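Local coordinates for malate dehydrogenase (Picrophilus torridus, PDB 4BGV), which probably catalyses the reversible, NAD-dependent oxidation of malate to oxaloacetate in the tricarboxylic acid cycle, at residues D171-F175 with Y190-S194; S76-V80 with V242-V246. All coordinates share one frame; numbering follows the deposited sequence. Where two conformers were deposited one is given.

In the fold
Both contacts are largely buried, yet they do different jobs. Contact 1 joins neighbouring strands, 172-178 and 184-193, of one antiparallel sheet in the C-terminal half of the chain, far from its centre and against a second subunit. Polar chemistry runs through it: backbone ladder bonds, an asparagine pair, serine hydroxyls and a water, with one aromatic pair at the end. Contact 2 lies nearer the middle of the chain, where strand 78-81 of the parallel nucleotide-binding sheet meets helix 232-246; valine and isoleucine methyls do most of the touching, and a single aspartate and water mark its edge. The centres of contact 1 and contact 2 are about 27 Å apart.

Contact 1 of 2, residues D171-F175 with Y190-S194; sequences DVNAF and YSNVS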
ATOM      1  N   ASP A 171      -3.866 -16.042  -6.667  1.00 10.37           N
ATOM      2  CA  ASP A 171      -3.526 -16.998  -7.713  1.00 11.44           C
ATOM      3  C   ASP A 171      -4.727 -17.725  -8.319  1.00 16.69           C
ATOM      4  O   ASP A 171      -4.575 -18.507  -9.263  1.00 14.82           O
ATOM      5  CB  ASP A 171      -2.482 -17.979  -7.186  1.00 13.90           C
ATOM      6  CG  ASP A 171      -1.195 -17.269  -6.770  1.00 17.05           C
ATOM      7  OD1 ASP A 171      -0.751 -16.371  -7.523  1.00 15.69           O
ATOM      8  OD2 ASP A 171      -0.644 -17.581  -5.689  1.00 16.10           O
ATOM      9  N   VAL A 172      -5.919 -17.460  -7.792  1.00 10.91           N
ATOM     10  CA  VAL A 172      -7.117 -18.054  -8.372  1.00 12.29           C
ATOM     11  C   VAL A 172      -7.678 -17.121  -9.454  1.00 15.84           C
ATOM     12  O   VAL A 172      -7.735 -15.901  -9.277  1.00 12.81           O
ATOM     13  CB  VAL A 172      -8.205 -18.346  -7.317  1.00 12.39           C
ATOM     14  CG1 VAL A 172      -9.425 -18.957  -7.985  1.00 14.29           C
ATOM     15  CG2 VAL A 172      -7.692 -19.313  -6.257  1.00 12.70           C
ATOM     16  N   ASN A 173      -8.055 -17.700 -10.586  1.00 15.15           N
ATOM     17  CA  ASN A 173      -8.678 -16.959 -11.669  1.00 14.60           C
ATOM     18  C   ASN A 173      -9.992 -17.608 -12.019  1.00 13.59           C
ATOM     19  O   ASN A 173     -10.034 -18.796 -12.288  1.00 14.26           O
ATOM     20  CB  ASN A 173      -7.767 -16.954 -12.881  1.00 15.77           C
ATOM     21  CG  ASN A 173      -6.409 -16.360 -12.565  1.00 22.90           C
ATOM     22  OD1 ASN A 173      -6.277 -15.146 -12.462  1.00 22.21           O
ATOM     23  ND2 ASN A 173      -5.402 -17.218 -12.368  1.00 21.42           N
ATOM     24  N   ALA A 174     -11.069 -16.833 -12.007  1.00 11.21           N
ATOM     25  CA  ALA A 174     -12.398 -17.382 -12.253  1.00 13.10           C
ATOM     26  C   ALA A 174     -13.067 -16.606 -13.384  1.00 12.42           C
ATOM     27  O   ALA A 174     -13.255 -15.396 -13.280  1.00 14.86           O
ATOM     28  CB  ALA A 174     -13.236 -17.302 -10.983  1.00 15.27           C
ATOM     29  N   PHE A 175     -13.418 -17.312 -14.452  1.00 11.23           N
ATOM     30  CA  PHE A 175     -13.884 -16.676 -15.679  1.00 11.00           C
ATOM     31  C   PHE A 175     -15.406 -16.686 -15.754  1.00 13.14           C
ATOM     32  O   PHE A 175     -16.019 -17.746 -15.875  1.00 16.48           O
ATOM     33  CB  PHE A 175     -13.292 -17.412 -16.890  1.00  9.06           C
ATOM     34  CG  PHE A 175     -13.409 -16.650 -18.174  1.00 12.07           C
ATOM     35  CD1 PHE A 175     -14.556 -16.727 -18.931  1.00 10.79           C
ATOM     36  CD2 PHE A 175     -12.382 -15.839 -18.603  1.00 16.02           C
ATOM     37  CE1 PHE A 175     -14.679 -16.034 -20.108  1.00 15.65           C
ATOM     38  CE2 PHE A 175     -12.496 -15.134 -19.786  1.00 15.99           C
ATOM     39  CZ  PHE A 175     -13.648 -15.232 -20.535  1.00 15.76           C
ATOM     40  N   TYR A 190     -11.643 -21.858 -18.443  1.00 10.44           N
ATOM     41  CA  TYR A 190     -10.752 -20.706 -18.333  1.00 14.27           C
ATOM     42  C   TYR A 190     -10.489 -20.320 -16.882  1.00 13.38           C
ATOM     43  O   TYR A 190      -9.951 -19.246 -16.602  1.00 15.70           O
ATOM     44  CB  TYR A 190     -11.323 -19.501 -19.070  1.00 10.62           C
ATOM     45  CG  TYR A 190     -11.308 -19.591 -20.584  1.00 10.44           C
ATOM     46  CD1 TYR A 190     -10.662 -20.633 -21.253  1.00 14.38           C
ATOM     47  CD2 TYR A 190     -11.899 -18.598 -21.343  1.00 13.95           C
ATOM     48  CE1 TYR A 190     -10.649 -20.685 -22.653  1.00 12.35           C
ATOM     49  CE2 TYR A 190     -11.890 -18.640 -22.734  1.00 13.36           C
ATOM     50  CZ  TYR A 190     -11.264 -19.674 -23.377  1.00 13.54           C
ATOM     51  OH  TYR A 190     -11.270 -19.681 -24.754  1.00 17.21           O
ATOM     52  N   SER A 191     -10.912 -21.171 -15.958  1.00  9.52           N
ATOM     53  CA  SER A 191     -10.742 -20.889 -14.536  1.00 11.82           C
ATOM     54  C   SER A 191      -9.653 -21.811 -14.048  1.00 10.81           C
ATOM     55  O   SER A 191      -9.621 -22.993 -14.409  1.00 10.05           O
ATOM     56  CB  SER A 191     -12.051 -21.138 -13.766  1.00 12.88           C
ATOM     57  OG  SER A 191     -13.095 -20.321 -14.283  1.00 14.24           O
ATOM     58  N   ASN A 192      -8.752 -21.277 -13.234  1.00 11.15           N
ATOM     59  CA  ASN A 192      -7.534 -22.003 -12.910  1.00  9.99           C
ATOM     60  C   ASN A 192      -6.878 -21.486 -11.637  1.00 10.63           C
ATOM     61  O   ASN A 192      -7.246 -20.417 -11.120  1.00 13.27           O
ATOM     62  CB  ASN A 192      -6.534 -21.865 -14.071  1.00 11.77           C
ATOM     63  CG  ASN A 192      -6.139 -20.415 -14.331  1.00 14.40           C
ATOM     64  OD1 ASN A 192      -5.351 -19.833 -13.591  1.00 14.05           O
ATOM     65  ND2 ASN A 192      -6.688 -19.833 -15.391  1.00 11.59           N
ATOM     66  N   VAL A 193      -5.908 -22.249 -11.131  1.00  9.28           N
ATOM     67  CA  VAL A 193      -5.023 -21.736 -10.091  1.00  8.54           C
ATOM     68  C   VAL A 193      -3.615 -21.631 -10.691  1.00 10.25           C
ATOM     69  O   VAL A 193      -2.995 -22.652 -11.029  1.00  9.64           O
ATOM     70  CB  VAL A 193      -4.962 -22.651  -8.850  1.00 10.53           C
ATOM     71  CG1 VAL A 193      -4.052 -22.025  -7.800  1.00 15.77           C
ATOM     72  CG2 VAL A 193      -6.358 -22.860  -8.269  1.00 12.13           C
ATOM     73  N   SER A 194      -3.132 -20.401 -10.839  1.00 10.37           N
ATOM     74  CA  SER A 194      -1.837 -20.141 -11.476  1.00 11.67           C
ATOM     75  C   SER A 194      -1.689 -20.890 -12.807  1.00 13.52           C
ATOM     76  O   SER A 194      -0.603 -21.385 -13.125  1.00 14.24           O
ATOM     77  CB  SER A 194      -0.682 -20.513 -10.533  1.00 13.44           C
ATOM     78  OG  SER A 194      -0.730 -19.739  -9.348  1.00 12.38           O
TER
HETATM   79  O   HOH W   1      -0.611 -16.678 -10.116  1.00 19.37           O
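The antiparallel beta hairpin of strands 172-178 and 184-193, part of the lactate/malate dehydrogenase C-terminal domain, has at its middle here Asn173 and Asn192, a hydrogen-bonded pair joined through both backbone and side chain. Asn173 N gives a nearly straight bond to Asn192 O (2.9 Å), and Asn192 N returns one to Asn173 O. Both side chains lie on one face of the sheet, where Asn173 ND2 reaches Asn192 OD1 at 2.9 Å, coming in tilted from the carbonyl plane, with the two amide planes 45° apart. Asn192 turns its amide toward the neighbouring strand by setting CG between its own backbone N and carbonyl carbon (chi1 61°); OD1 also accepts from Gly195 N, so two donors fix the rotation of the amide. Were Asn192 replaced by an alanine, Asn173 ND2 and Gly195 N would probably both lose the acceptor they share. On the other face, Val172 and Val193 form the next, non-hydrogen-bonded pair, their CG2 methyls in loose contact at 4.3 Å, while Val172 packs on helix 150-165.

Beyond them, Ser194 N donates to Asp171 O. A water gives one hydrogen to Asp171 OD1 (2.6 Å) and the other to Ser194 OG; both side chains also bind the second subunit, Asp171 OD2 through Arg251 and Val252 N of that chain and Ser194 OG through its Val252 O. The hairpin thus builds part of a subunit interface.

At the opposite end, Ser191 OG stands in for a backbone acceptor, accepting from Phe175 N at 3.0 Å, the bond almost straight, while bonded to Phe187 O as well. Next to it the rings of Phe175 and Tyr190 make a T-shaped pair, planes at 86°, in which Tyr190 CD2 sits 3.7 Å above the centre of the Phe175 face.

Contact 2 of 2, residues S76-V80 with V242-V246; sequences SDVIV and VESIV
Val78 pushes both of its methyl groups against helix 232-246, CG1 over Val242 and CG2 between Ile245 and Val246. With CG1 anti to the backbone N (chi1 173°), the two branches spread along the helix, so this one side chain meets residues from successive turns. Val78 CG2 is 3.7 Å from Ile245 CG2 and 3.8 Å from Val246 CG2; Val78 CG1 lies slightly farther from Val242 CG1, at 4.0 Å. The side chains of Val242 and Val80 cross at about a right angle, CG2 to CG2 at 3.7 Å. Val78 and Val242 thus each use both methyls, Val78 on three helix residues and Val242 on two strand residues.

Before Val78 in the chain the packing turns polar. Asp77 has two conformers; in the one given, OD2 comes within 3.5 Å of Val246 CA and close to Val246 CG2. In this conformer a water donates to Asp77 OD2 (2.6 Å) and to Ile245 O (2.9 Å), linking the carboxylate to a carbonyl near the helix end, and Asp77 OD1 forms a salt bridge with Lys119 of strand 119-122. These polar contacts are therefore less certain than the methyl packing.

The axes of segments 78-80 and 242-246 run nearly antiparallel, at 167°, and come within 9.7 Å of each other. Ile5 of strand 4-8 and Val121 of strand 119-122 flank the same apolar patch, Ile5 touching Val80 and Val242, Val121 touching Val78 and Ile245. A helix from the C-terminal domain thus lies against the parallel sheet of the NAD-binding domain, with Val80 close to Val123 and near Gly14, residues that probably bind NAD: helix-on-sheet packing that joins the Rossmann fold to its partner domain in this dehydrogenase.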
ATOM      1  N   SER A  76     -15.670  15.812 -13.878  1.00 12.89           N
ATOM      2  CA  SER A  76     -15.432  14.469 -13.361  1.00 12.00           C
ATOM      3  C   SER A  76     -14.884  13.579 -14.472  1.00 11.24           C
ATOM      4  O   SER A  76     -15.427  13.550 -15.572  1.00 15.52           O
ATOM      5  CB  SER A  76     -16.735  13.852 -12.821  1.00 14.08           C
ATOM      6  OG  SER A  76     -17.192  14.522 -11.645  1.00 12.47           O
ATOM      7  N   ASP A  77     -13.806  12.855 -14.198  1.00  8.69           N
ATOM      8  CA  ASP A  77     -13.293  11.909 -15.177  0.50  7.80           C
ATOM      9  C   ASP A  77     -14.209  10.690 -15.231  1.00  8.79           C
ATOM     10  O   ASP A  77     -14.463  10.147 -16.307  1.00  9.60           O
ATOM     11  CB  ASP A  77     -11.869  11.482 -14.827  0.50 11.32           C
ATOM     12  CG  ASP A  77     -11.224  10.658 -15.925  0.50 12.23           C
ATOM     13  OD1 ASP A  77     -11.340  11.042 -17.110  0.50 10.04           O
ATOM     14  OD2 ASP A  77     -10.601   9.626 -15.604  0.50 13.23           O
ATOM     15  N   VAL A  78     -14.696  10.270 -14.061  1.00  9.32           N
ATOM     16  CA  VAL A  78     -15.596   9.133 -13.937  1.00  7.78           C
ATOM     17  C   VAL A  78     -16.745   9.499 -13.015  1.00  8.22           C
ATOM     18  O   VAL A  78     -16.547  10.178 -12.010  1.00  7.12           O
ATOM     19  CB  VAL A  78     -14.869   7.881 -13.384  1.00  6.72           C
ATOM     20  CG1 VAL A  78     -15.859   6.742 -13.107  1.00  7.60           C
ATOM     21  CG2 VAL A  78     -13.785   7.436 -14.369  1.00  7.11           C
ATOM     22  N   ILE A  79     -17.950   9.079 -13.392  1.00  6.66           N
ATOM     23  CA  ILE A  79     -19.110   9.151 -12.514  1.00 10.12           C
ATOM     24  C   ILE A  79     -19.592   7.727 -12.237  1.00 10.23           C
ATOM     25  O   ILE A  79     -19.795   6.942 -13.164  1.00  7.87           O
ATOM     26  CB  ILE A  79     -20.250   9.933 -13.181  1.00  9.64           C
ATOM     27  CG1 ILE A  79     -19.782  11.359 -13.482  1.00 10.58           C
ATOM     28  CG2 ILE A  79     -21.523   9.935 -12.301  1.00  9.23           C
ATOM     29  CD1 ILE A  79     -20.796  12.186 -14.272  1.00  9.95           C
ATOM     30  N   VAL A  80     -19.760   7.403 -10.963  1.00  9.85           N
ATOM     31  CA  VAL A  80     -20.219   6.089 -10.547  1.00  7.89           C
ATOM     32  C   VAL A  80     -21.688   6.215 -10.145  1.00  8.92           C
ATOM     33  O   VAL A  80     -22.025   6.980  -9.234  1.00 10.75           O
ATOM     34  CB  VAL A  80     -19.408   5.591  -9.322  1.00  8.21           C
ATOM     35  CG1 VAL A  80     -19.848   4.188  -8.933  1.00 10.75           C
ATOM     36  CG2 VAL A  80     -17.911   5.621  -9.625  1.00 10.10           C
ATOM     37  N   VAL A 242     -13.127   1.617 -11.777  1.00  7.02           N
ATOM     38  CA  VAL A 242     -12.949   3.068 -11.833  1.00  5.98           C
ATOM     39  C   VAL A 242     -11.465   3.455 -11.974  1.00  8.34           C
ATOM     40  O   VAL A 242     -11.096   4.311 -12.799  1.00  7.87           O
ATOM     41  CB  VAL A 242     -13.523   3.742 -10.569  1.00  9.54           C
ATOM     42  CG1 VAL A 242     -13.207   5.251 -10.563  1.00  5.55           C
ATOM     43  CG2 VAL A 242     -15.040   3.479 -10.460  1.00 11.85           C
ATOM     44  N   GLU A 243     -10.606   2.822 -11.183  1.00  6.78           N
ATOM     45  CA  GLU A 243      -9.188   3.193 -11.217  1.00  8.28           C
ATOM     46  C   GLU A 243      -8.542   2.779 -12.549  1.00  8.34           C
ATOM     47  O   GLU A 243      -7.574   3.407 -12.998  1.00  8.69           O
ATOM     48  CB  GLU A 243      -8.432   2.605 -10.009  1.00  6.96           C
ATOM     49  CG  GLU A 243      -8.151   1.128 -10.131  1.00  8.55           C
ATOM     50  CD  GLU A 243      -7.530   0.532  -8.878  1.00 12.29           C
ATOM     51  OE1 GLU A 243      -7.461   1.229  -7.841  1.00 15.36           O
ATOM     52  OE2 GLU A 243      -7.112  -0.636  -8.941  1.00 10.69           O
ATOM     53  N   SER A 244      -9.069   1.740 -13.199  1.00  5.77           N
ATOM     54  CA  SER A 244      -8.521   1.356 -14.501  1.00  6.18           C
ATOM     55  C   SER A 244      -8.788   2.451 -15.533  1.00  7.79           C
ATOM     56  O   SER A 244      -7.984   2.672 -16.443  1.00  7.95           O
ATOM     57  CB  SER A 244      -9.079   0.010 -14.997  1.00  8.69           C
ATOM     58  OG  SER A 244      -8.331  -0.470 -16.120  1.00  9.64           O
ATOM     59  N   ILE A 245      -9.925   3.126 -15.414  1.00  8.90           N
ATOM     60  CA  ILE A 245     -10.189   4.279 -16.293  1.00  7.89           C
ATOM     61  C   ILE A 245      -9.305   5.476 -15.932  1.00  8.14           C
ATOM     62  O   ILE A 245      -8.560   6.012 -16.780  1.00  8.38           O
ATOM     63  CB  ILE A 245     -11.665   4.731 -16.217  1.00  7.19           C
ATOM     64  CG1 ILE A 245     -12.588   3.582 -16.613  1.00  6.32           C
ATOM     65  CG2 ILE A 245     -11.911   5.941 -17.145  1.00  8.02           C
ATOM     66  CD1 ILE A 245     -14.064   3.898 -16.459  1.00  7.40           C
ATOM     67  N   VAL A 246      -9.392   5.894 -14.671  1.00  6.76           N
ATOM     68  CA  VAL A 246      -8.677   7.079 -14.190  1.00  9.13           C
ATOM     69  C   VAL A 246      -7.177   6.975 -14.420  1.00 10.70           C
ATOM     70  O   VAL A 246      -6.525   7.926 -14.878  1.00 10.23           O
ATOM     71  CB  VAL A 246      -8.973   7.332 -12.690  1.00 11.14           C
ATOM     72  CG1 VAL A 246      -8.067   8.410 -12.116  1.00 12.45           C
ATOM     73  CG2 VAL A 246     -10.445   7.713 -12.513  1.00 11.63           C
TER
HETATM   74  O   HOH W   2      -9.222   8.661 -17.623  1.00 24.34           O